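Local coordinates for protein CalsepRRP (Calystegia sepium, PDB 1JY5) that is a plant relative of the RNase T2 enzymes, whose active members cleave RNA, and may itself bind RNA, at residues G60-D64 against S96-W102; M125-Y130 against F182-L188. One frame throughout, in Å; residues are numbered along the deposited sequence.

Interaction 1 (G60-D64 against S96-W102); sequences GAKYD and SDLAYEW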
loop_
_atom_site.group_PDB
_atom_site.type_symbol
_atom_site.label_atom_id
_atom_site.label_comp_id
_atom_site.label_asym_id
_atom_site.label_seq_id
_atom_site.Cartn_x
_atom_site.Cartn_y
_atom_site.Cartn_z
ATOM N N GLY A 60 -8.233 10.973 -17.333
ATOM C CA GLY A 60 -7.448 9.835 -17.766
ATOM C C GLY A 60 -8.370 8.765 -18.289
ATOM O O GLY A 60 -9.578 8.823 -18.064
ATOM N N ALA A 61 -7.810 7.793 -18.995
ATOM C CA ALA A 61 -8.611 6.714 -19.547
ATOM C C ALA A 61 -9.291 5.952 -18.419
ATOM O O ALA A 61 -8.754 5.845 -17.316
ATOM C CB ALA A 61 -7.721 5.766 -20.365
ATOM N N LYS A 62 -10.479 5.427 -18.688
ATOM C CA LYS A 62 -11.202 4.669 -17.678
ATOM C C LYS A 62 -10.471 3.351 -17.420
ATOM O O LYS A 62 -9.692 2.888 -18.257
ATOM C CB LYS A 62 -12.635 4.395 -18.151
ATOM C CG LYS A 62 -12.706 3.629 -19.457
ATOM C CD LYS A 62 -14.069 3.759 -20.132
ATOM C CE LYS A 62 -14.098 2.992 -21.454
ATOM N NZ LYS A 62 -12.962 3.354 -22.357
ATOM N N TYR A 63 -10.720 2.754 -16.260
ATOM C CA TYR A 63 -10.087 1.489 -15.907
ATOM C C TYR A 63 -10.334 0.461 -17.002
ATOM O O TYR A 63 -11.478 0.228 -17.385
ATOM C CB TYR A 63 -10.660 0.948 -14.601
ATOM C CG TYR A 63 -10.057 -0.380 -14.216
ATOM C CD1 TYR A 63 -8.698 -0.478 -13.915
ATOM C CD2 TYR A 63 -10.837 -1.543 -14.165
ATOM C CE1 TYR A 63 -8.124 -1.694 -13.570
ATOM C CE2 TYR A 63 -10.272 -2.775 -13.818
ATOM C CZ TYR A 63 -8.912 -2.838 -13.520
ATOM O OH TYR A 63 -8.333 -4.032 -13.158
ATOM N N ASP A 64 -9.270 -0.161 -17.498
ATOM C CA ASP A 64 -9.402 -1.166 -18.553
ATOM C C ASP A 64 -8.564 -2.396 -18.215
ATOM O O ASP A 64 -7.358 -2.427 -18.472
ATOM C CB ASP A 64 -8.962 -0.571 -19.897
ATOM C CG ASP A 64 -8.998 -1.584 -21.032
ATOM O OD1 ASP A 64 -8.522 -1.245 -22.132
ATOM O OD2 ASP A 64 -9.503 -2.709 -20.832
ATOM N N SER A 96 -13.464 -3.563 -8.451
ATOM C CA SER A 96 -12.309 -4.092 -7.736
ATOM C C SER A 96 -11.462 -2.987 -7.133
ATOM O O SER A 96 -11.624 -1.807 -7.460
ATOM C CB SER A 96 -11.425 -4.888 -8.692
ATOM O OG SER A 96 -10.801 -4.003 -9.611
ATOM N N ASP A 97 -10.533 -3.393 -6.274
ATOM C CA ASP A 97 -9.630 -2.458 -5.629
ATOM C C ASP A 97 -8.739 -1.792 -6.675
ATOM O O ASP A 97 -8.333 -0.645 -6.508
ATOM C CB ASP A 97 -8.796 -3.172 -4.547
ATOM C CG ASP A 97 -7.873 -4.257 -5.103
ATOM O OD1 ASP A 97 -8.112 -4.784 -6.211
ATOM O OD2 ASP A 97 -6.906 -4.607 -4.402
ATOM N N LEU A 98 -8.463 -2.503 -7.766
ATOM C CA LEU A 98 -7.634 -1.957 -8.836
ATOM C C LEU A 98 -8.369 -0.817 -9.545
ATOM O O LEU A 98 -7.791 0.239 -9.788
ATOM C CB LEU A 98 -7.280 -3.049 -9.853
ATOM C CG LEU A 98 -6.664 -4.344 -9.303
ATOM C CD1 LEU A 98 -6.352 -5.303 -10.456
ATOM C CD2 LEU A 98 -5.383 -4.024 -8.523
ATOM N N ALA A 99 -9.640 -1.031 -9.882
ATOM C CA ALA A 99 -10.421 -0.000 -10.556
ATOM C C ALA A 99 -10.550 1.212 -9.634
ATOM O O ALA A 99 -10.521 2.364 -10.083
ATOM C CB ALA A 99 -11.804 -0.535 -10.926
ATOM N N TYR A 100 -10.674 0.941 -8.339
ATOM C CA TYR A 100 -10.797 1.993 -7.324
ATOM C C TYR A 100 -9.534 2.870 -7.246
ATOM O O TYR A 100 -9.614 4.099 -7.310
ATOM C CB TYR A 100 -11.073 1.355 -5.953
ATOM C CG TYR A 100 -11.039 2.313 -4.779
ATOM C CD1 TYR A 100 -12.191 2.952 -4.334
ATOM C CD2 TYR A 100 -9.851 2.562 -4.103
ATOM C CE1 TYR A 100 -12.161 3.812 -3.237
ATOM C CE2 TYR A 100 -9.806 3.419 -3.012
ATOM C CZ TYR A 100 -10.957 4.040 -2.580
ATOM O OH TYR A 100 -10.899 4.882 -1.481
ATOM N N GLU A 101 -8.374 2.230 -7.103
ATOM C CA GLU A 101 -7.108 2.949 -7.007
ATOM C C GLU A 101 -6.746 3.654 -8.311
ATOM O O GLU A 101 -6.155 4.732 -8.296
ATOM C CB GLU A 101 -5.983 1.991 -6.597
ATOM C CG GLU A 101 -6.137 1.428 -5.185
ATOM C CD GLU A 101 -6.022 2.498 -4.108
ATOM O OE1 GLU A 101 -6.613 2.324 -3.019
ATOM O OE2 GLU A 101 -5.327 3.512 -4.337
ATOM N N TRP A 102 -7.088 3.047 -9.442
ATOM C CA TRP A 102 -6.784 3.678 -10.717
ATOM C C TRP A 102 -7.587 4.965 -10.869
ATOM O O TRP A 102 -7.035 6.024 -11.143
ATOM C CB TRP A 102 -7.126 2.769 -11.893
ATOM C CG TRP A 102 -7.110 3.549 -13.158
ATOM C CD1 TRP A 102 -8.185 3.911 -13.915
ATOM C CD2 TRP A 102 -5.965 4.162 -13.761
ATOM N NE1 TRP A 102 -7.780 4.720 -14.953
ATOM C CE2 TRP A 102 -6.422 4.888 -14.880
ATOM C CE3 TRP A 102 -4.596 4.173 -13.459
ATOM C CZ2 TRP A 102 -5.557 5.617 -15.705
ATOM C CZ3 TRP A 102 -3.733 4.900 -14.279
ATOM C CH2 TRP A 102 -4.223 5.613 -15.392
HETATM O O HOH W 1 -10.262 -5.644 -12.078
#
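The Y63 ring lies flat on the first turn of helix 97-106. A99 sits over one face of it in a CH-pi contact, CB 3.9 Å from the centroid of the Y63 ring and 3.5 Å from Y63 CD2. L98 follows the ring toward its hydroxyl, with L98 CB 4.0 Å from Y63 CZ and L98 CD1 3.6 Å from Y63 OH. One turn on, W102 CD1 comes within 3.9 Å of Y63 CB. L98 and W102 also touch F120 of the next helix, so the loop closes over a helix-helix junction. E101 and W102 open the EWxKHG sequence of the RNase T2 family, which in active relatives carries catalytic residues; E101 itself takes no part here, its OE2 hydrogen-bonding W46 NE1.

Further out, W102 NE1 donates to A61 O at 2.8 Å, in line with the indole edge. At G60 a CB would collide with the preceding carbonyl, so this backbone needs glycine. At the other end S96 is the N-cap: its OG accepts from A99 N (3.2 Å) and, weakly, from L98 N (3.3 Å). The polar edge is completed by a water, 2.7 Å from Y63 OH and 3.0 Å from S96 OG.

Interaction 2 (M125-Y130 against F182-L188); sequences MLYFKY and FDKTLQL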
loop_
_atom_site.group_PDB
_atom_site.type_symbol
_atom_site.label_atom_id
_atom_site.label_comp_id
_atom_site.label_asym_id
_atom_site.label_seq_id
_atom_site.Cartn_x
_atom_site.Cartn_y
_atom_site.Cartn_z
ATOM N N MET A 125 6.821 -2.853 -9.222
ATOM C CA MET A 125 8.277 -2.770 -9.252
ATOM C C MET A 125 8.820 -2.273 -7.924
ATOM O O MET A 125 9.713 -2.886 -7.349
ATOM C CB MET A 125 8.740 -1.831 -10.367
ATOM C CG MET A 125 10.257 -1.726 -10.516
ATOM S SD MET A 125 10.713 -0.487 -11.759
ATOM C CE MET A 125 10.426 1.013 -10.804
ATOM N N LEU A 126 8.286 -1.153 -7.444
ATOM C CA LEU A 126 8.728 -0.585 -6.174
ATOM C C LEU A 126 8.436 -1.565 -5.038
ATOM O O LEU A 126 9.262 -1.758 -4.142
ATOM C CB LEU A 126 8.018 0.754 -5.921
ATOM C CG LEU A 126 8.336 1.899 -6.902
ATOM C CD1 LEU A 126 7.427 3.089 -6.635
ATOM C CD2 LEU A 126 9.802 2.305 -6.758
ATOM N N TYR A 127 7.261 -2.191 -5.089
ATOM C CA TYR A 127 6.854 -3.161 -4.075
ATOM C C TYR A 127 7.826 -4.336 -3.991
ATOM O O TYR A 127 8.163 -4.790 -2.901
ATOM C CB TYR A 127 5.454 -3.694 -4.388
ATOM C CG TYR A 127 5.024 -4.854 -3.512
ATOM C CD1 TYR A 127 4.520 -4.640 -2.226
ATOM C CD2 TYR A 127 5.112 -6.165 -3.974
ATOM C CE1 TYR A 127 4.106 -5.711 -1.425
ATOM C CE2 TYR A 127 4.707 -7.241 -3.184
ATOM C CZ TYR A 127 4.202 -7.004 -1.913
ATOM O OH TYR A 127 3.767 -8.067 -1.150
ATOM N N PHE A 128 8.255 -4.842 -5.144
ATOM C CA PHE A 128 9.191 -5.967 -5.182
ATOM C C PHE A 128 10.602 -5.534 -4.814
ATOM O O PHE A 128 11.349 -6.294 -4.196
ATOM C CB PHE A 128 9.223 -6.599 -6.574
ATOM C CG PHE A 128 7.983 -7.364 -6.921
ATOM C CD1 PHE A 128 7.399 -7.226 -8.177
ATOM C CD2 PHE A 128 7.393 -8.223 -5.995
ATOM C CE1 PHE A 128 6.250 -7.937 -8.513
ATOM C CE2 PHE A 128 6.241 -8.942 -6.322
ATOM C CZ PHE A 128 5.667 -8.796 -7.581
ATOM N N LYS A 129 10.971 -4.316 -5.200
ATOM C CA LYS A 129 12.311 -3.818 -4.903
ATOM C C LYS A 129 12.531 -3.612 -3.406
ATOM O O LYS A 129 13.563 -4.011 -2.863
ATOM C CB LYS A 129 12.573 -2.498 -5.638
ATOM C CG LYS A 129 13.970 -1.950 -5.382
ATOM C CD LYS A 129 14.225 -0.641 -6.099
ATOM C CE LYS A 129 15.668 -0.189 -5.886
ATOM N NZ LYS A 129 15.910 1.156 -6.472
ATOM N N TYR A 130 11.563 -2.979 -2.747
ATOM C CA TYR A 130 11.659 -2.713 -1.318
ATOM C C TYR A 130 10.709 -3.596 -0.521
ATOM O O TYR A 130 9.618 -3.169 -0.136
ATOM C CB TYR A 130 11.357 -1.239 -1.028
ATOM C CG TYR A 130 12.279 -0.282 -1.747
ATOM C CD1 TYR A 130 11.869 0.378 -2.906
ATOM C CD2 TYR A 130 13.571 -0.043 -1.276
ATOM C CE1 TYR A 130 12.722 1.255 -3.578
ATOM C CE2 TYR A 130 14.429 0.831 -1.941
ATOM C CZ TYR A 130 13.995 1.474 -3.089
ATOM O OH TYR A 130 14.837 2.338 -3.750
ATOM N N PHE A 182 8.341 8.348 -2.261
ATOM C CA PHE A 182 9.280 8.426 -3.377
ATOM C C PHE A 182 9.111 9.737 -4.149
ATOM O O PHE A 182 7.992 10.237 -4.270
ATOM C CB PHE A 182 9.053 7.281 -4.376
ATOM C CG PHE A 182 9.261 5.905 -3.806
ATOM C CD1 PHE A 182 8.223 5.244 -3.154
ATOM C CD2 PHE A 182 10.498 5.270 -3.921
ATOM C CE1 PHE A 182 8.410 3.969 -2.620
ATOM C CE2 PHE A 182 10.699 3.990 -3.388
ATOM C CZ PHE A 182 9.650 3.340 -2.737
ATOM N N ASP A 183 10.211 10.282 -4.675
ATOM C CA ASP A 183 10.123 11.504 -5.470
ATOM C C ASP A 183 9.690 11.101 -6.880
ATOM O O ASP A 183 9.489 9.913 -7.152
ATOM C CB ASP A 183 11.458 12.294 -5.466
ATOM C CG ASP A 183 12.611 11.568 -6.157
ATOM O OD1 ASP A 183 13.775 11.930 -5.869
ATOM O OD2 ASP A 183 12.384 10.668 -6.989
ATOM N N LYS A 184 9.527 12.079 -7.767
ATOM C CA LYS A 184 9.080 11.813 -9.125
ATOM C C LYS A 184 10.091 11.071 -9.992
ATOM O O LYS A 184 9.798 10.729 -11.140
ATOM C CB LYS A 184 8.630 13.117 -9.793
ATOM C CG LYS A 184 7.246 13.585 -9.308
ATOM C CD LYS A 184 6.759 14.842 -10.032
ATOM C CE LYS A 184 7.464 16.081 -9.551
ATOM N NZ LYS A 184 6.973 16.536 -8.230
ATOM N N THR A 185 11.280 10.822 -9.448
ATOM C CA THR A 185 12.289 10.057 -10.168
ATOM C C THR A 185 12.413 8.689 -9.487
ATOM O O THR A 185 13.400 7.978 -9.659
ATOM C CB THR A 185 13.681 10.771 -10.207
ATOM O OG1 THR A 185 14.058 11.196 -8.891
ATOM C CG2 THR A 185 13.636 11.973 -11.144
ATOM N N LEU A 186 11.391 8.337 -8.709
ATOM C CA LEU A 186 11.330 7.052 -8.014
ATOM C C LEU A 186 12.428 6.821 -6.970
ATOM O O LEU A 186 12.766 5.676 -6.651
ATOM C CB LEU A 186 11.329 5.904 -9.041
ATOM C CG LEU A 186 10.217 5.920 -10.111
ATOM C CD1 LEU A 186 10.317 4.673 -10.981
ATOM C CD2 LEU A 186 8.844 5.979 -9.444
ATOM N N GLN A 187 12.988 7.905 -6.441
ATOM C CA GLN A 187 14.018 7.803 -5.411
ATOM C C GLN A 187 13.333 7.956 -4.060
ATOM O O GLN A 187 12.465 8.817 -3.888
ATOM C CB GLN A 187 15.060 8.919 -5.529
ATOM C CG GLN A 187 15.781 9.037 -6.854
ATOM C CD GLN A 187 16.815 10.159 -6.823
ATOM O OE1 GLN A 187 16.477 11.331 -6.601
ATOM N NE2 GLN A 187 18.081 9.806 -7.041
ATOM N N LEU A 188 13.725 7.123 -3.103
ATOM C CA LEU A 188 13.169 7.184 -1.758
ATOM C C LEU A 188 13.334 8.586 -1.197
ATOM O O LEU A 188 14.363 9.220 -1.406
ATOM C CB LEU A 188 13.919 6.217 -0.844
ATOM C CG LEU A 188 13.578 4.747 -1.003
ATOM C CD1 LEU A 188 14.693 3.876 -0.455
ATOM C CD2 LEU A 188 12.269 4.504 -0.285
HETATM O O HOH W 2 13.419 3.098 -7.120
HETATM O O HOH W 3 15.607 4.957 -3.962
#
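F182 ends strand 174-182, backbone-bonded to F8, and points its side chain toward the helix. L126 CD2 sits over one face of its ring, 4.2 Å from the centroid of the F182 ring, a CH-pi contact, while Y130 CE1 meets its edge 3.4 Å from F182 CE2; the planes are oblique, at 46°. The chain then reverses through a type I turn, D183 to L186 (L186 N to D183 O 2.9 Å); with L186 at left-handed backbone angles and D183 N bonded to Q187 O (2.8 Å), it carries a G1 beta bulge. D183 OD2 reinforces it, as an Asx turn to T185 N (2.7 Å) and by bonds from T185 OG1 (2.6 Å) and Q187 N (2.9 Å). K184, out of the helix's reach, bonds through NZ to the F5 and D6 carbonyls.

L186 faces the helix again: its CD1 is 3.7 Å from M125 CE and its CD2 4.3 Å from L126 CD1. A water joins L186 O (2.7 Å) to K129 NZ (3.2 Å). L188 CD2 then lies over a face of the Y130 ring and L188 CD1 is 3.4 Å from Y130 CE2, both residues also touching L162; a second water links L188 N (3.0 Å) to Y130 OH (2.7 Å). With no direct hydrogen bond across, apolar packing holds hairpin tip to helix end, and water carries the polar links.

Overall arrangement
Along the chain the two contacts are in series: interaction 1 closes at the start of helix 97-106, and interaction 2 opens on the helix that follows, 116-129. Their centres are about 21 Å apart and their nearest atoms about 11 Å, so they do not touch. Helix 116-129 connects them: its first turns, through Q116 and F120, pack against interaction 1, and its C-terminal end makes interaction 2. The first contact thus fastens the loop after strand 40-48 to this pair of helices, while the second joins the same helix to the hairpin that links strands 174-182 and 188-189 of the antiparallel sheet, within one RNase T2 alpha-beta fold.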